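Local coordinates for protein aminopeptidase (Aneurinibacillus sp. AM-1, PDB 5IB9) that probably acts as a zinc-dependent aminopeptidase, removing residues from the N-termini of peptides, and binds zinc ions both within and outside its inhibitor-occupied active site, at residues A284-E288 and D289-R293; G318-N321 and R322-L326; S394-Y397 and Q398-P402. All coordinates share one frame; numbering follows the deposited sequence.

Contact 1 of 3, residues A284-E288 and D289-R293; sequences ASLSE and DEIKR. With ZN (zinc ion), chain G.
Ser287 and Glu290 close a capping box at the start of helix 288-293. Ser287 OG accepts from Glu290 N at 3.0 Å in an almost straight bond (174°), and in return the Glu290 carboxylate reaches back to the backbone of the cap residue, where OE1 takes Ser287 N at 2.8 Å through its anti lone pair. With OG set between its own backbone N and carbonyl carbon (chi1 70°), Ser287 aims the hydroxyl at the first turn. Behind the box, Ile291 N and Lys292 N donate to Ser287 O and Glu288 O, the first regular helical bonds, and Ile291 CG1 lies 3.8 Å from Leu286 CB, an apolar contact next to the cap. Leu286 crosses the Glu290 side chain at about a right angle.

Water 1 also donates to Glu290 OE1 and ties it to Ser285 O, while OE2 forms a salt bridge with Arg265. With an alanine here, Ser287 N and Arg265 would probably lose their carboxylate partner and the cap would keep just its serine half.

Farther out lies the subunit interface: Glu56 of the second subunit bonds to Ser287 OG. Glu288 extends away from the helix to a zinc ion that His204 of the second subunit also binds, so the metal bridges the two chains. Lys292 NZ stays 4.3 Å from Glu288 OE1, with water 2 between them, weakly bonded to the carboxylate. Water also coordinates the metal, and Glu288 OE2 binds the zinc at 1.9 Å.

Contact 2 of 3, residues G318-N321 and R322-L326; sequences GKKN and RVTDL
Asn321 and Thr324 exchange side-chain-to-backbone bonds in a capping box that opens helix 322-334. Asn321 OD1 is gripped by two amides of the first turn: Thr324 N, 3.1 Å away, approaches tilted 29° from the plane of the side-chain carbonyl, and Val323 N adds a weak, bent bond. The reciprocal bond runs from Asn321 N to Thr324 OG1 at 3.0 Å. Asn321 CG (chi1 57°) and Thr324 OG1 (chi1 65°) each stand between their own backbone N and carbonyl carbon, which turns the two acceptors toward the facing amides. Asp325 N then donates to Asn321 O at 2.9 Å.

This tight side also buries the threonine, whose OG1 is bonded to Tyr412 OH, as is Asp325 OD1. The loop side is looser and faces solvent: the exposed Lys320 crosses Thr324 at about a right angle with CB 3.7 Å from OG1, before its extended chain leads off to a cation-pi contact with Tyr412.

Asn321 ND2 bonds to Ala358 O, fastening the cap to the start of strand 358-364. From the first turn, Val323 packs on Ala359 and Phe361 of that strand and on Phe298 of strand 294-300, while Thr324 lies against Met313 and Thr315 of strand 310-315.

Contact 3 of 3, residues S394-Y397 and Q398-P402; sequences SAVY and QAARP
The Tyr397 ring carries Arg401 CB over one face, a CH-pi contact at the C-terminal end of helix 382-400. CB stands 3.5 Å from the ring centroid and 15° off its normal, displaced toward the hydroxyl end, where CZ is the nearest ring atom. The guanidinium group does not stack on the ring: its plane is turned 41° away, and at its edge, in plane, lies Gln398 CA. With Tyr397 CG anti to the backbone N (chi1 -172°), the ring swings along the helix to meet Arg401 CB. The arginine's own first torsion lays CG and CD against Tyr397 O, and the guanidinium end leads away.

The backbone holds this geometry up to the point where the helix stops. Ala400 N donates to Val396 O at 2.8 Å, lying in the carbonyl plane, and Val396 CG1 and Ala400 CB meet loosely on another side of the turn. Arg401 is the first residue to leave helical torsions.

Around the contact, Tyr397 packs on Gln8 and Ile9 of helix 6-10, and Gln398 is held at its amide by Arg333 and Val406 O. The final helical bond here runs from Arg401 N to Tyr397 O, 2.8 Å long.

Overall arrangement
Along the chain the contacts come in series, two helix starts followed by one helix end. Contact 1 caps helix 288-293, contact 2 caps helix 322-334, and contact 3 finishes helix 382-400. Contacts 2 and 3, with centres about 15 Å apart, touch directly: Leu326 O lies 3.4 Å from Ala395 CB, and Val323 and Leu326 of contact 2 and Ala395 and Val396 of contact 3 all pack on Phe298 of strand 294-300. Contact 1 stands about 20 Å and 21 Å from them, centre to centre, and touches neither. Besides packing within its own chain, it meets the second subunit and shares a zinc ion with it, consistent with a part in dimer assembly, while contacts 2 and 3 are touched by no other chain of the assembly.

Contact 1 of 3, residues A284-E288 and D289-R293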
loop_
_atom_site.group_PDB
_atom_site.type_symbol
_atom_site.label_atom_id
_atom_site.label_comp_id
_atom_site.label_asym_id
_atom_site.label_seq_id
_atom_site.Cartn_x
_atom_site.Cartn_y
_atom_site.Cartn_z
ATOM N N ALA A 284 -6.880 -1.556 -4.125
ATOM C CA ALA A 284 -5.633 -2.382 -4.353
ATOM C C ALA A 284 -5.890 -3.846 -4.143
ATOM O O ALA A 284 -4.994 -4.675 -4.561
ATOM C CB ALA A 284 -4.563 -1.931 -3.414
ATOM N N SER A 285 -6.997 -4.257 -3.574
ATOM C CA SER A 285 -7.277 -5.712 -3.433
ATOM C C SER A 285 -7.900 -6.354 -4.674
ATOM O O SER A 285 -8.079 -7.605 -4.670
ATOM C CB SER A 285 -8.217 -5.955 -2.218
ATOM O OG SER A 285 -9.573 -5.622 -2.547
ATOM N N LEU A 286 -8.386 -5.576 -5.609
ATOM C CA LEU A 286 -9.087 -6.092 -6.778
ATOM C C LEU A 286 -8.173 -6.783 -7.790
ATOM O O LEU A 286 -7.060 -6.285 -8.038
ATOM C CB LEU A 286 -9.840 -4.950 -7.484
ATOM C CG LEU A 286 -10.876 -4.240 -6.562
ATOM C CD1 LEU A 286 -11.506 -3.072 -7.310
ATOM C CD2 LEU A 286 -11.950 -5.341 -6.103
ATOM N N SER A 287 -8.680 -7.874 -8.374
ATOM C CA SER A 287 -7.921 -8.454 -9.482
ATOM C C SER A 287 -8.202 -7.726 -10.746
ATOM O O SER A 287 -9.150 -6.909 -10.850
ATOM C CB SER A 287 -8.354 -9.866 -9.637
ATOM O OG SER A 287 -9.716 -9.972 -10.144
ATOM N N GLU A 288 -7.378 -8.010 -11.791
ATOM C CA GLU A 288 -7.603 -7.386 -13.082
ATOM C C GLU A 288 -8.991 -7.760 -13.646
ATOM O O GLU A 288 -9.633 -6.901 -14.273
ATOM C CB GLU A 288 -6.450 -7.749 -14.081
ATOM C CG GLU A 288 -5.189 -7.005 -13.684
ATOM C CD GLU A 288 -3.986 -7.114 -14.684
ATOM O OE1 GLU A 288 -4.041 -7.971 -15.567
ATOM O OE2 GLU A 288 -3.146 -6.189 -14.638
ATOM N N ASP A 289 -9.430 -9.029 -13.463
ATOM C CA ASP A 289 -10.761 -9.432 -13.913
ATOM C C ASP A 289 -11.824 -8.614 -13.155
ATOM O O ASP A 289 -12.765 -8.125 -13.798
ATOM C CB ASP A 289 -10.945 -10.931 -13.804
ATOM C CG ASP A 289 -12.265 -11.408 -14.386
ATOM O OD1 ASP A 289 -12.404 -11.150 -15.571
ATOM O OD2 ASP A 289 -13.100 -11.993 -13.623
ATOM N N GLU A 290 -11.755 -8.509 -11.830
ATOM C CA GLU A 290 -12.734 -7.666 -11.072
ATOM C C GLU A 290 -12.739 -6.277 -11.571
ATOM O O GLU A 290 -13.862 -5.734 -11.751
ATOM C CB GLU A 290 -12.387 -7.715 -9.589
ATOM C CG GLU A 290 -12.688 -9.119 -8.975
ATOM C CD GLU A 290 -12.236 -9.117 -7.550
ATOM O OE1 GLU A 290 -11.056 -8.863 -7.199
ATOM O OE2 GLU A 290 -13.042 -9.331 -6.628
ATOM N N ILE A 291 -11.580 -5.654 -11.845
ATOM C CA ILE A 291 -11.595 -4.302 -12.308
ATOM C C ILE A 291 -12.328 -4.201 -13.670
ATOM O O ILE A 291 -13.191 -3.274 -13.887
ATOM C CB ILE A 291 -10.162 -3.804 -12.458
ATOM C CG1 ILE A 291 -9.559 -3.670 -11.042
ATOM C CG2 ILE A 291 -10.078 -2.393 -13.173
ATOM C CD1 ILE A 291 -8.041 -3.495 -11.020
ATOM N N LYS A 292 -11.989 -5.096 -14.614
ATOM C CA LYS A 292 -12.639 -5.045 -15.963
ATOM C C LYS A 292 -14.153 -5.266 -15.864
ATOM O O LYS A 292 -14.895 -4.699 -16.743
ATOM C CB LYS A 292 -12.011 -6.126 -16.873
ATOM C CG LYS A 292 -10.578 -5.780 -17.203
ATOM C CD LYS A 292 -9.901 -6.768 -18.178
ATOM C CE LYS A 292 -8.423 -6.349 -18.373
ATOM N NZ LYS A 292 -7.602 -7.548 -18.026
ATOM N N ARG A 293 -14.623 -5.993 -14.865
ATOM C CA ARG A 293 -16.056 -6.340 -14.812
ATOM C C ARG A 293 -16.817 -5.306 -13.994
ATOM O O ARG A 293 -18.065 -5.419 -13.923
ATOM C CB ARG A 293 -16.240 -7.716 -14.125
ATOM C CG ARG A 293 -15.710 -8.746 -15.032
ATOM C CD ARG A 293 -15.937 -10.033 -14.536
ATOM N NE ARG A 293 -15.408 -10.414 -13.245
ATOM C CZ ARG A 293 -16.107 -10.745 -12.147
ATOM N NH1 ARG A 293 -17.405 -10.636 -12.114
ATOM N NH2 ARG A 293 -15.482 -11.252 -11.058
HETATM ZN ZN ZN G . -1.554 -6.132 -15.666
HETATM O O HOH W 1 -10.209 -9.046 -4.716
HETATM O O HOH W 2 -4.891 -5.983 -17.823
HETATM O O HOH W 3 -1.766 -6.908 -17.438
HETATM O O HOH W 4 -0.245 -4.095 -16.319
HETATM O O HOH W 5 -1.445 -4.192 -16.006
HETATM O O HOH W 6 -0.496 -5.603 -17.381
#

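Contact 2 of 3, residues G318-N321 and R322-L326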
loop_
_atom_site.group_PDB
_atom_site.type_symbol
_atom_site.label_atom_id
_atom_site.label_comp_id
_atom_site.label_asym_id
_atom_site.label_seq_id
_atom_site.Cartn_x
_atom_site.Cartn_y
_atom_site.Cartn_z
ATOM N N GLY A 318 -14.689 15.499 -14.656
ATOM C CA GLY A 318 -15.802 16.322 -15.195
ATOM C C GLY A 318 -16.433 15.813 -16.480
ATOM O O GLY A 318 -17.135 16.588 -17.153
ATOM N N LYS A 319 -16.275 14.516 -16.775
ATOM C CA LYS A 319 -16.879 13.909 -17.943
ATOM C C LYS A 319 -17.990 13.016 -17.438
ATOM O O LYS A 319 -17.910 12.503 -16.275
ATOM C CB LYS A 319 -15.906 13.043 -18.693
ATOM C CG LYS A 319 -14.795 13.867 -19.372
ATOM C CD LYS A 319 -14.200 13.023 -20.503
ATOM C CE LYS A 319 -13.198 11.977 -20.025
ATOM N NZ LYS A 319 -11.758 12.470 -20.117
ATOM N N LYS A 320 -18.962 12.861 -18.312
ATOM C CA LYS A 320 -20.020 11.835 -18.076
ATOM C C LYS A 320 -19.501 10.406 -18.124
ATOM O O LYS A 320 -18.566 10.102 -18.898
ATOM C CB LYS A 320 -21.143 11.928 -19.101
ATOM C CG LYS A 320 -21.820 13.261 -19.088
ATOM C CD LYS A 320 -22.930 13.228 -20.164
ATOM C CE LYS A 320 -23.802 14.507 -19.957
ATOM N NZ LYS A 320 -24.419 14.775 -21.289
ATOM N N ASN A 321 -20.094 9.492 -17.345
ATOM C CA ASN A 321 -19.721 8.084 -17.486
ATOM C C ASN A 321 -20.921 7.214 -17.206
ATOM O O ASN A 321 -22.037 7.740 -17.070
ATOM C CB ASN A 321 -18.536 7.698 -16.599
ATOM C CG ASN A 321 -18.793 7.985 -15.131
ATOM O OD1 ASN A 321 -19.878 7.680 -14.662
ATOM N ND2 ASN A 321 -17.808 8.576 -14.400
ATOM N N ARG A 322 -20.789 5.906 -17.174
ATOM C CA ARG A 322 -21.965 5.074 -17.010
ATOM C C ARG A 322 -22.702 5.352 -15.687
ATOM O O ARG A 322 -23.888 5.277 -15.628
ATOM C CB ARG A 322 -21.569 3.616 -17.126
ATOM C CG ARG A 322 -22.795 2.614 -16.975
ATOM C CD ARG A 322 -22.410 1.169 -17.013
ATOM N NE ARG A 322 -21.822 0.803 -18.286
ATOM C CZ ARG A 322 -20.555 0.559 -18.466
ATOM N NH1 ARG A 322 -19.689 0.630 -17.489
ATOM N NH2 ARG A 322 -20.163 0.271 -19.654
ATOM N N VAL A 323 -21.948 5.707 -14.658
ATOM C CA VAL A 323 -22.643 5.944 -13.365
ATOM C C VAL A 323 -23.469 7.252 -13.486
ATOM O O VAL A 323 -24.604 7.326 -12.970
ATOM C CB VAL A 323 -21.589 6.080 -12.236
ATOM C CG1 VAL A 323 -22.245 6.504 -10.882
ATOM C CG2 VAL A 323 -20.935 4.746 -11.996
ATOM N N THR A 324 -22.902 8.311 -14.056
ATOM C CA THR A 324 -23.704 9.538 -14.181
ATOM C C THR A 324 -24.845 9.316 -15.176
ATOM O O THR A 324 -25.948 9.923 -14.984
ATOM C CB THR A 324 -22.942 10.817 -14.540
ATOM O OG1 THR A 324 -22.378 10.657 -15.875
ATOM C CG2 THR A 324 -21.843 11.051 -13.524
ATOM N N ASP A 325 -24.677 8.461 -16.192
ATOM C CA ASP A 325 -25.824 8.171 -17.083
ATOM C C ASP A 325 -26.964 7.494 -16.340
ATOM O O ASP A 325 -28.165 7.790 -16.562
ATOM C CB ASP A 325 -25.370 7.289 -18.265
ATOM C CG ASP A 325 -24.522 7.995 -19.249
ATOM O OD1 ASP A 325 -24.477 9.212 -19.325
ATOM O OD2 ASP A 325 -23.875 7.248 -20.049
ATOM N N LEU A 326 -26.626 6.532 -15.445
ATOM C CA LEU A 326 -27.669 5.779 -14.717
ATOM C C LEU A 326 -28.321 6.732 -13.668
ATOM O O LEU A 326 -29.525 6.661 -13.507
ATOM C CB LEU A 326 -27.074 4.572 -13.979
ATOM C CG LEU A 326 -26.751 3.397 -14.924
ATOM C CD1 LEU A 326 -25.745 2.408 -14.164
ATOM C CD2 LEU A 326 -28.029 2.696 -15.547
#

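Contact 3 of 3, residues S394-Y397 and Q398-P402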
loop_
_atom_site.group_PDB
_atom_site.type_symbol
_atom_site.label_atom_id
_atom_site.label_comp_id
_atom_site.label_asym_id
_atom_site.label_seq_id
_atom_site.Cartn_x
_atom_site.Cartn_y
_atom_site.Cartn_z
ATOM N N SER A 394 -32.514 3.200 -7.656
ATOM C CA SER A 394 -33.085 2.961 -9.021
ATOM C C SER A 394 -32.055 2.955 -10.117
ATOM O O SER A 394 -32.210 2.167 -11.059
ATOM C CB SER A 394 -34.142 4.019 -9.348
ATOM O OG SER A 394 -35.195 3.840 -8.345
ATOM N N ALA A 395 -30.987 3.784 -9.956
ATOM C CA ALA A 395 -29.878 3.786 -10.932
ATOM C C ALA A 395 -29.169 2.435 -10.889
ATOM O O ALA A 395 -28.933 1.844 -11.964
ATOM C CB ALA A 395 -28.851 4.907 -10.661
ATOM N N VAL A 396 -28.894 1.949 -9.675
ATOM C CA VAL A 396 -28.228 0.668 -9.560
ATOM C C VAL A 396 -29.160 -0.462 -10.106
ATOM O O VAL A 396 -28.721 -1.326 -10.855
ATOM C CB VAL A 396 -27.845 0.386 -8.142
ATOM C CG1 VAL A 396 -27.433 -1.132 -7.908
ATOM C CG2 VAL A 396 -26.677 1.347 -7.693
ATOM N N TYR A 397 -30.439 -0.377 -9.727
ATOM C CA TYR A 397 -31.318 -1.487 -10.150
ATOM C C TYR A 397 -31.609 -1.440 -11.609
ATOM O O TYR A 397 -31.960 -2.474 -12.218
ATOM C CB TYR A 397 -32.618 -1.306 -9.379
ATOM C CG TYR A 397 -33.589 -2.449 -9.522
ATOM C CD1 TYR A 397 -33.228 -3.717 -9.080
ATOM C CD2 TYR A 397 -34.835 -2.222 -10.005
ATOM C CE1 TYR A 397 -34.172 -4.816 -9.112
ATOM C CE2 TYR A 397 -35.764 -3.312 -10.077
ATOM C CZ TYR A 397 -35.416 -4.559 -9.663
ATOM O OH TYR A 397 -36.396 -5.626 -9.767
ATOM N N GLN A 398 -31.490 -0.267 -12.262
ATOM C CA GLN A 398 -31.662 -0.252 -13.709
ATOM C C GLN A 398 -30.676 -1.275 -14.357
ATOM O O GLN A 398 -30.992 -1.933 -15.344
ATOM C CB GLN A 398 -31.370 1.117 -14.288
ATOM C CG GLN A 398 -31.542 1.245 -15.862
ATOM C CD GLN A 398 -31.785 2.651 -16.315
ATOM O OE1 GLN A 398 -32.179 3.535 -15.512
ATOM N NE2 GLN A 398 -31.521 2.916 -17.598
ATOM N N ALA A 399 -29.460 -1.387 -13.795
ATOM C CA ALA A 399 -28.503 -2.422 -14.289
ATOM C C ALA A 399 -28.724 -3.722 -13.527
ATOM O O ALA A 399 -28.740 -4.831 -14.199
ATOM C CB ALA A 399 -27.011 -1.901 -14.068
ATOM N N ALA A 400 -28.985 -3.745 -12.213
ATOM C CA ALA A 400 -28.910 -4.998 -11.478
ATOM C C ALA A 400 -30.176 -5.831 -11.665
ATOM O O ALA A 400 -30.176 -7.051 -11.354
ATOM C CB ALA A 400 -28.681 -4.800 -9.992
ATOM N N ARG A 401 -31.299 -5.191 -12.060
ATOM C CA ARG A 401 -32.560 -6.055 -12.259
ATOM C C ARG A 401 -32.316 -7.092 -13.348
ATOM O O ARG A 401 -31.578 -6.938 -14.282
ATOM C CB ARG A 401 -33.733 -5.146 -12.613
ATOM C CG ARG A 401 -33.611 -4.519 -14.021
ATOM C CD ARG A 401 -34.695 -3.373 -13.930
ATOM N NE ARG A 401 -35.533 -3.398 -15.098
ATOM C CZ ARG A 401 -35.406 -2.572 -16.121
ATOM N NH1 ARG A 401 -34.468 -1.626 -16.110
ATOM N NH2 ARG A 401 -36.213 -2.681 -17.160
ATOM N N PRO A 402 -33.033 -8.225 -13.310
ATOM C CA PRO A 402 -32.749 -9.211 -14.329
ATOM C C PRO A 402 -33.084 -8.656 -15.735
ATOM O O PRO A 402 -34.130 -8.003 -15.936
ATOM C CB PRO A 402 -33.694 -10.346 -13.934
ATOM C CG PRO A 402 -33.948 -10.163 -12.398
ATOM C CD PRO A 402 -33.942 -8.657 -12.235
#